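Local coordinates for glyoxalase family protein, putative (Bacillus anthracis str., PDB 2QQZ) that is of unproven function but belongs to the glyoxalase/bleomycin resistance/dioxygenase superfamily, whose members commonly bind a metal ion and act on small molecules, at the interface of chains A and B. Sequence-based numbering; all coordinates share one arbitrary frame. Chains: chain A/B, Glyoxalase family protein, putative.

Contact 1 and contact 2, whose C-alpha centres lie about 20 Å apart, belong to one two-fold symmetric interface between identical chains. Contact 1 lies near the axis, where strand 8-18 of each chain meets strands 58-64 and 76-80 (75-80 in chain B) of the other; contact 2 lies towards the rim, where the N-terminal arm of chain B lies on helix 83-92 of chain A. They share no residue, but this arm, from B:Met4 through strand 8-18, runs from contact 2 into contact 1. Each N-terminal arm therefore holds the partner twice, as suits a dimer, although the structure alone does not prove one in solution.

Contact 1: the interface of chains A and B. Residues chain A 10-14, 55, 58-59, 76, 78; chain B 11, 13-14, 58-59, 76-78.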
loop_
_atom_site.group_PDB
_atom_site.type_symbol
_atom_site.label_atom_id
_atom_site.label_comp_id
_atom_site.label_asym_id
_atom_site.label_seq_id
_atom_site.Cartn_x
_atom_site.Cartn_y
_atom_site.Cartn_z
ATOM N N GLY A 10 10.068 4.653 -4.705
ATOM C CA GLY A 10 9.059 4.900 -3.699
ATOM C C GLY A 10 7.777 4.166 -4.071
ATOM O O GLY A 10 7.734 3.437 -5.066
ATOM N N ILE A 11 6.758 4.316 -3.241
ATOM C CA ILE A 11 5.418 3.795 -3.558
ATOM C C ILE A 11 4.726 4.865 -4.411
ATOM O O ILE A 11 4.588 6.003 -3.996
ATOM C CB ILE A 11 4.610 3.522 -2.242
ATOM C CG1 ILE A 11 5.311 2.418 -1.469
ATOM C CG2 ILE A 11 3.118 3.130 -2.516
ATOM C CD1 ILE A 11 4.822 2.269 -0.003
ATOM N N ASP A 12 4.330 4.495 -5.613
ATOM C CA ASP A 12 3.544 5.381 -6.425
ATOM C C ASP A 12 2.079 5.418 -5.936
ATOM O O ASP A 12 1.469 6.473 -5.807
ATOM C CB ASP A 12 3.602 4.941 -7.881
ATOM C CG ASP A 12 2.757 5.813 -8.770
ATOM O OD1 ASP A 12 3.273 6.816 -9.258
ATOM O OD2 ASP A 12 1.569 5.528 -8.949
ATOM N N HIS A 13 1.530 4.252 -5.668
ATOM C CA HIS A 13 0.146 4.182 -5.219
ATOM C C HIS A 13 -0.097 2.823 -4.604
ATOM O O HIS A 13 0.714 1.931 -4.731
ATOM C CB HIS A 13 -0.891 4.459 -6.383
ATOM C CG HIS A 13 -0.929 3.403 -7.443
ATOM N ND1 HIS A 13 -0.139 3.467 -8.574
ATOM C CD2 HIS A 13 -1.673 2.285 -7.570
ATOM C CE1 HIS A 13 -0.375 2.418 -9.340
ATOM N NE2 HIS A 13 -1.303 1.681 -8.750
ATOM N N VAL A 14 -1.224 2.704 -3.901
ATOM C CA VAL A 14 -1.743 1.423 -3.447
ATOM C C VAL A 14 -3.107 1.187 -4.093
ATOM O O VAL A 14 -3.929 2.112 -4.249
ATOM C CB VAL A 14 -1.857 1.338 -1.886
ATOM C CG1 VAL A 14 -0.487 1.347 -1.288
ATOM C CG2 VAL A 14 -2.725 2.515 -1.293
ATOM N N CYS A 55 -3.226 11.452 -2.254
ATOM C CA CYS A 55 -2.660 11.696 -0.906
ATOM C C CYS A 55 -1.204 12.162 -1.008
ATOM O O CYS A 55 -0.288 11.329 -1.210
ATOM C CB CYS A 55 -2.762 10.450 -0.011
ATOM S SG CYS A 55 -2.444 8.877 -0.816
ATOM N N GLN A 58 1.423 10.690 -3.356
ATOM C CA GLN A 58 0.919 9.375 -3.701
ATOM C C GLN A 58 -0.587 9.400 -4.055
ATOM O O GLN A 58 -1.261 10.471 -4.004
ATOM C CB GLN A 58 1.209 8.361 -2.565
ATOM C CG GLN A 58 2.683 8.048 -2.319
ATOM C CD GLN A 58 3.368 9.107 -1.470
ATOM O OE1 GLN A 58 2.865 9.469 -0.422
ATOM N NE2 GLN A 58 4.527 9.610 -1.916
ATOM N N GLU A 59 -1.090 8.230 -4.463
ATOM C CA GLU A 59 -2.508 8.036 -4.781
ATOM C C GLU A 59 -3.026 6.756 -4.140
ATOM O O GLU A 59 -2.268 5.869 -3.822
ATOM C CB GLU A 59 -2.733 7.911 -6.306
ATOM C CG GLU A 59 -2.084 9.065 -7.033
ATOM C CD GLU A 59 -2.063 8.944 -8.555
ATOM O OE1 GLU A 59 -2.244 7.849 -9.172
ATOM O OE2 GLU A 59 -1.831 10.013 -9.160
ATOM N N PRO A 76 -2.508 -0.433 3.722
ATOM C CA PRO A 76 -1.737 0.791 3.595
ATOM C C PRO A 76 -1.851 1.678 4.863
ATOM O O PRO A 76 -2.930 1.725 5.534
ATOM C CB PRO A 76 -2.414 1.494 2.393
ATOM C CG PRO A 76 -3.866 1.000 2.527
ATOM C CD PRO A 76 -3.788 -0.363 2.988
ATOM N N PHE A 78 -1.207 5.670 6.123
ATOM C CA PHE A 78 -1.143 7.076 5.697
ATOM C C PHE A 78 -0.603 7.941 6.798
ATOM O O PHE A 78 -0.987 7.787 7.943
ATOM C CB PHE A 78 -2.524 7.564 5.295
ATOM C CG PHE A 78 -3.086 6.800 4.168
ATOM C CD1 PHE A 78 -2.726 7.119 2.863
ATOM C CD2 PHE A 78 -3.947 5.750 4.386
ATOM C CE1 PHE A 78 -3.250 6.398 1.789
ATOM C CE2 PHE A 78 -4.448 5.013 3.306
ATOM C CZ PHE A 78 -4.102 5.342 2.020
ATOM N N ILE B 11 1.422 8.320 1.709
ATOM C CA ILE B 11 1.504 6.927 2.177
ATOM C C ILE B 11 2.836 6.775 2.923
ATOM O O ILE B 11 3.883 7.083 2.357
ATOM C CB ILE B 11 1.471 5.923 0.996
ATOM C CG1 ILE B 11 0.135 6.000 0.275
ATOM C CG2 ILE B 11 1.634 4.484 1.521
ATOM C CD1 ILE B 11 0.061 5.261 -1.164
ATOM N N HIS B 13 3.745 3.816 4.625
ATOM C CA HIS B 13 4.188 2.476 4.319
ATOM C C HIS B 13 2.998 1.627 3.953
ATOM O O HIS B 13 1.801 2.011 4.103
ATOM C CB HIS B 13 4.994 1.862 5.518
ATOM C CG HIS B 13 4.161 1.615 6.741
ATOM N ND1 HIS B 13 4.023 2.540 7.749
ATOM C CD2 HIS B 13 3.454 0.520 7.136
ATOM C CE1 HIS B 13 3.275 2.033 8.719
ATOM N NE2 HIS B 13 2.884 0.818 8.350
ATOM N N VAL B 14 3.317 0.469 3.392
ATOM C CA VAL B 14 2.346 -0.552 3.169
ATOM C C VAL B 14 2.818 -1.784 3.925
ATOM O O VAL B 14 4.030 -2.080 4.047
ATOM C CB VAL B 14 2.132 -0.811 1.667
ATOM C CG1 VAL B 14 1.210 -2.000 1.432
ATOM C CG2 VAL B 14 1.571 0.422 1.015
ATOM N N GLN B 58 9.408 5.891 1.510
ATOM C CA GLN B 58 8.355 5.034 2.021
ATOM C C GLN B 58 9.002 3.749 2.487
ATOM O O GLN B 58 10.215 3.565 2.298
ATOM C CB GLN B 58 7.232 4.769 0.990
ATOM C CG GLN B 58 6.360 5.954 0.673
ATOM C CD GLN B 58 6.965 6.841 -0.368
ATOM O OE1 GLN B 58 7.359 6.369 -1.432
ATOM N NE2 GLN B 58 7.069 8.130 -0.074
ATOM N N GLU B 59 8.208 2.915 3.165
ATOM C CA GLU B 59 8.657 1.588 3.561
ATOM C C GLU B 59 7.665 0.509 3.161
ATOM O O GLU B 59 6.504 0.757 2.908
ATOM C CB GLU B 59 8.825 1.518 5.101
ATOM C CG GLU B 59 9.830 2.559 5.628
ATOM C CD GLU B 59 9.786 2.809 7.132
ATOM O OE1 GLU B 59 8.841 2.400 7.873
ATOM O OE2 GLU B 59 10.747 3.502 7.558
ATOM N N PRO B 76 0.442 -3.045 -3.573
ATOM C CA PRO B 76 1.212 -1.842 -3.765
ATOM C C PRO B 76 1.864 -1.696 -5.155
ATOM O O PRO B 76 2.209 -2.696 -5.763
ATOM C CB PRO B 76 2.288 -1.971 -2.692
ATOM C CG PRO B 76 2.479 -3.487 -2.554
ATOM C CD PRO B 76 1.193 -4.121 -2.863
ATOM N N ALA B 77 2.034 -0.450 -5.647
ATOM C CA ALA B 77 2.713 -0.174 -6.906
ATOM C C ALA B 77 3.936 0.727 -6.617
ATOM O O ALA B 77 3.797 1.824 -6.041
ATOM C CB ALA B 77 1.804 0.503 -7.871
ATOM N N PHE B 78 5.119 0.236 -6.972
ATOM C CA PHE B 78 6.387 0.962 -6.732
ATOM C C PHE B 78 6.797 1.660 -8.019
ATOM O O PHE B 78 6.641 1.068 -9.115
ATOM C CB PHE B 78 7.503 0.020 -6.280
ATOM C CG PHE B 78 7.174 -0.690 -5.002
ATOM C CD1 PHE B 78 7.364 -0.055 -3.778
ATOM C CD2 PHE B 78 6.614 -1.967 -5.029
ATOM C CE1 PHE B 78 7.011 -0.691 -2.582
ATOM C CE2 PHE B 78 6.260 -2.592 -3.823
ATOM C CZ PHE B 78 6.448 -1.936 -2.623
HETATM O O HOH W 1 6.588 8.059 -3.945
#
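In A:Ile11 the CG1 branch stands anti to the carbonyl carbon (chi1 -64°) and continues extended to CD1, while B:Gln58, with CG anti to its carbonyl carbon, bends at chi2 (84°) and turns its amide back towards the A:Ile11 backbone. The amide oxygen OE1 of B:Gln58 receives A:Ile11 N at 2.8 Å, in the carbonyl plane on a lone pair. The twin bond, B:Ile11 N to A:Gln58 OE1, is also 2.8 Å. Glutamine suits this place: its methylenes cross the isoleucine obliquely, CB of B:Gln58 lying 3.6 Å from CD1 of A:Ile11, while its amide serves the backbone. The two glutamines meet tip to tip with amide planes 41° apart, and water 1 links A:Ile11 O, A:Gln58 NE2 and B:Gln58 OE1.

A:Ile11 lies alongside B:Phe78, and its CG1 touches the ring's CE1 at 3.7 Å. A:Val14 and B:Val14 meet tip to tip near the two-fold axis, CG1 of A:Val14 a tight 3.2 Å from CG2 of B:Val14, with different chi1 rotamers that break the symmetry locally. At the strand edge, A:Asp12 N donates to B:Ala77 O at 2.8 Å, and B:Ala77 N meets A:His13 O at 2.9 Å, nearly along the C=O axis. The small B:Ala77 methyl CB sits over the A:His13 ring face, 3.5 Å from its centroid. A:Asp12 OD2 uses its anti lone pair to take ND1 of A:His13 in the ring plane, fixing the ring's rotation and probably keeping the hydrogen on ND1; the carboxylate may make NE2 more basic. The site joins strand 8-18 of chain A antiparallel to strand 75-80 of chain B, extending beta structure across the axis, with strand 58-64 supplying the glutamine.

Contact 2: the interface of chains A and B. Residues chain A 33-35, 82, 85-86, 89-90, 93; chain B 4, 7.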
loop_
_atom_site.group_PDB
_atom_site.type_symbol
_atom_site.label_atom_id
_atom_site.label_comp_id
_atom_site.label_asym_id
_atom_site.label_seq_id
_atom_site.Cartn_x
_atom_site.Cartn_y
_atom_site.Cartn_z
ATOM N N THR A 33 -15.374 11.859 3.819
ATOM C CA THR A 33 -15.133 11.590 5.221
ATOM C C THR A 33 -13.692 11.821 5.625
ATOM O O THR A 33 -13.415 12.523 6.621
ATOM C CB THR A 33 -15.537 10.155 5.564
ATOM O OG1 THR A 33 -16.932 9.985 5.246
ATOM C CG2 THR A 33 -15.323 9.872 7.072
ATOM N N ILE A 34 -12.767 11.246 4.863
ATOM C CA ILE A 34 -11.395 11.365 5.249
ATOM C C ILE A 34 -10.733 12.584 4.593
ATOM O O ILE A 34 -9.681 13.042 5.013
ATOM C CB ILE A 34 -10.599 10.009 5.207
ATOM C CG1 ILE A 34 -10.107 9.676 3.859
ATOM C CG2 ILE A 34 -11.307 8.808 5.883
ATOM C CD1 ILE A 34 -8.624 9.945 3.900
ATOM N N GLY A 35 -11.410 13.119 3.586
ATOM C CA GLY A 35 -11.034 14.360 2.943
ATOM C C GLY A 35 -10.027 14.293 1.799
ATOM O O GLY A 35 -9.415 15.298 1.505
ATOM N N LYS A 82 -1.290 16.364 12.652
ATOM C CA LYS A 82 -2.268 16.732 13.688
ATOM C C LYS A 82 -3.265 15.589 13.850
ATOM O O LYS A 82 -4.472 15.796 13.847
ATOM C CB LYS A 82 -2.974 18.053 13.300
ATOM C CG LYS A 82 -3.497 18.896 14.449
ATOM C CD LYS A 82 -2.564 19.944 14.784
ATOM C CE LYS A 82 -2.789 20.459 16.197
ATOM N NZ LYS A 82 -3.974 21.355 16.359
ATOM N N GLU A 85 -6.480 15.684 16.113
ATOM C CA GLU A 85 -7.589 16.475 15.576
ATOM C C GLU A 85 -8.268 15.746 14.390
ATOM O O GLU A 85 -9.491 15.799 14.219
ATOM C CB GLU A 85 -7.047 17.835 15.152
ATOM C CG GLU A 85 -8.101 18.795 14.712
ATOM C CD GLU A 85 -7.524 20.041 14.005
ATOM O OE1 GLU A 85 -6.563 20.654 14.549
ATOM O OE2 GLU A 85 -8.042 20.404 12.914
ATOM N N PHE A 86 -7.469 15.070 13.568
ATOM C CA PHE A 86 -8.033 14.267 12.474
ATOM C C PHE A 86 -8.936 13.191 13.044
ATOM O O PHE A 86 -10.070 13.035 12.582
ATOM C CB PHE A 86 -6.913 13.646 11.674
ATOM C CG PHE A 86 -7.364 12.705 10.592
ATOM C CD1 PHE A 86 -8.108 13.176 9.511
ATOM C CD2 PHE A 86 -6.955 11.371 10.612
ATOM C CE1 PHE A 86 -8.478 12.329 8.476
ATOM C CE2 PHE A 86 -7.308 10.523 9.590
ATOM C CZ PHE A 86 -8.071 11.013 8.511
ATOM N N GLU A 89 -12.230 14.399 14.262
ATOM C CA GLU A 89 -13.103 14.731 13.121
ATOM C C GLU A 89 -13.772 13.471 12.530
ATOM O O GLU A 89 -14.910 13.534 12.031
ATOM C CB GLU A 89 -12.369 15.493 12.015
ATOM C CG GLU A 89 -11.948 16.888 12.356
ATOM C CD GLU A 89 -13.056 17.708 13.033
ATOM O OE1 GLU A 89 -14.041 18.037 12.346
ATOM O OE2 GLU A 89 -12.938 18.008 14.247
ATOM N N LEU A 90 -13.078 12.338 12.579
ATOM C CA LEU A 90 -13.661 11.090 12.123
ATOM C C LEU A 90 -14.714 10.591 13.114
ATOM O O LEU A 90 -15.796 10.167 12.723
ATOM C CB LEU A 90 -12.587 10.017 11.866
ATOM C CG LEU A 90 -11.547 10.286 10.760
ATOM C CD1 LEU A 90 -10.658 9.057 10.572
ATOM C CD2 LEU A 90 -12.137 10.748 9.410
ATOM N N GLN A 93 -17.986 12.263 12.811
ATOM C CA GLN A 93 -18.767 11.748 11.684
ATOM C C GLN A 93 -19.251 10.290 11.865
ATOM O O GLN A 93 -19.696 9.646 10.911
ATOM C CB GLN A 93 -17.940 11.861 10.383
ATOM C CG GLN A 93 -17.511 13.276 10.022
ATOM C CD GLN A 93 -16.521 13.288 8.875
ATOM O OE1 GLN A 93 -15.317 13.489 9.075
ATOM N NE2 GLN A 93 -17.017 13.041 7.657
HETATM N N MSE B 4 -13.746 20.162 5.458
HETATM C CA MSE B 4 -12.701 19.597 6.359
HETATM C C MSE B 4 -11.293 19.922 5.865
HETATM O O MSE B 4 -11.051 20.002 4.653
HETATM C CB MSE B 4 -12.857 18.071 6.522
HETATM C CG MSE B 4 -11.729 17.431 7.348
HETATM SE SE MSE B 4 -12.164 15.847 8.397
HETATM C CE MSE B 4 -11.203 14.495 7.420
ATOM N N TYR B 7 -5.534 16.784 6.268
ATOM C CA TYR B 7 -4.642 16.099 7.195
ATOM C C TYR B 7 -3.727 15.063 6.586
ATOM O O TYR B 7 -2.658 14.852 7.110
ATOM C CB TYR B 7 -5.461 15.388 8.270
ATOM C CG TYR B 7 -6.366 16.309 9.051
ATOM C CD1 TYR B 7 -5.887 17.045 10.136
ATOM C CD2 TYR B 7 -7.722 16.430 8.713
ATOM C CE1 TYR B 7 -6.722 17.882 10.850
ATOM C CE2 TYR B 7 -8.561 17.255 9.429
ATOM C CZ TYR B 7 -8.067 17.961 10.497
ATOM O OH TYR B 7 -8.928 18.799 11.171
HETATM O O HOH W 2 -7.993 15.267 5.299
#
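The N-terminal loop of chain B, which leads into its strand 8-18, lies against helix 83-92 of chain A and the turn that follows helix 23-33. In this member of the glyoxalase/bleomycin resistance superfamily, the arm anchors itself through two side chains, selenomethionine B:Met4 and B:Tyr7.

B:Tyr7 has CG anti to its carbonyl carbon (chi1 -58°), which sends the ring across the helix. Its hydroxyl OH donates to carboxylate oxygen OE2 of A:Glu85 at 2.5 Å, a short bond that meets the oxygen from above the carboxylate plane. The carboxylate stands at 90° to the ring, with its carbon CD at the ring's edge. A:Glu85 reaches this position on an extended chain, CG anti to the backbone N (chi1 -174°), and its other oxygen OE1 forms a salt bridge of 3.2 Å with A:Lys82 NZ. The lysine thus steadies the acceptor and probably helps keep it charged. Tyrosine suits the place because its tip is polar while its flat body is not: CB of A:Phe86 lies over one ring face, 4.0 Å from the centroid, and CD1 of A:Phe86 approaches B:Tyr7 CD2 at 3.4 Å.

The flexible, unbranched B:Met4 has CG anti to its backbone N and bends at chi2 and chi3, turning methyl CE towards the carbonyl oxygens of A:Thr33 and A:Ile34. Its selenium SE lies 3.6 Å from A:Glu89 CB, the two side chains running antiparallel alongside each other. CE also rests 3.6 Å from CE1 of A:Phe86, whose ring is backed on one face by A:Leu90. Water 2 connects the backbone N of B:Tyr7 with A:Ile34 O.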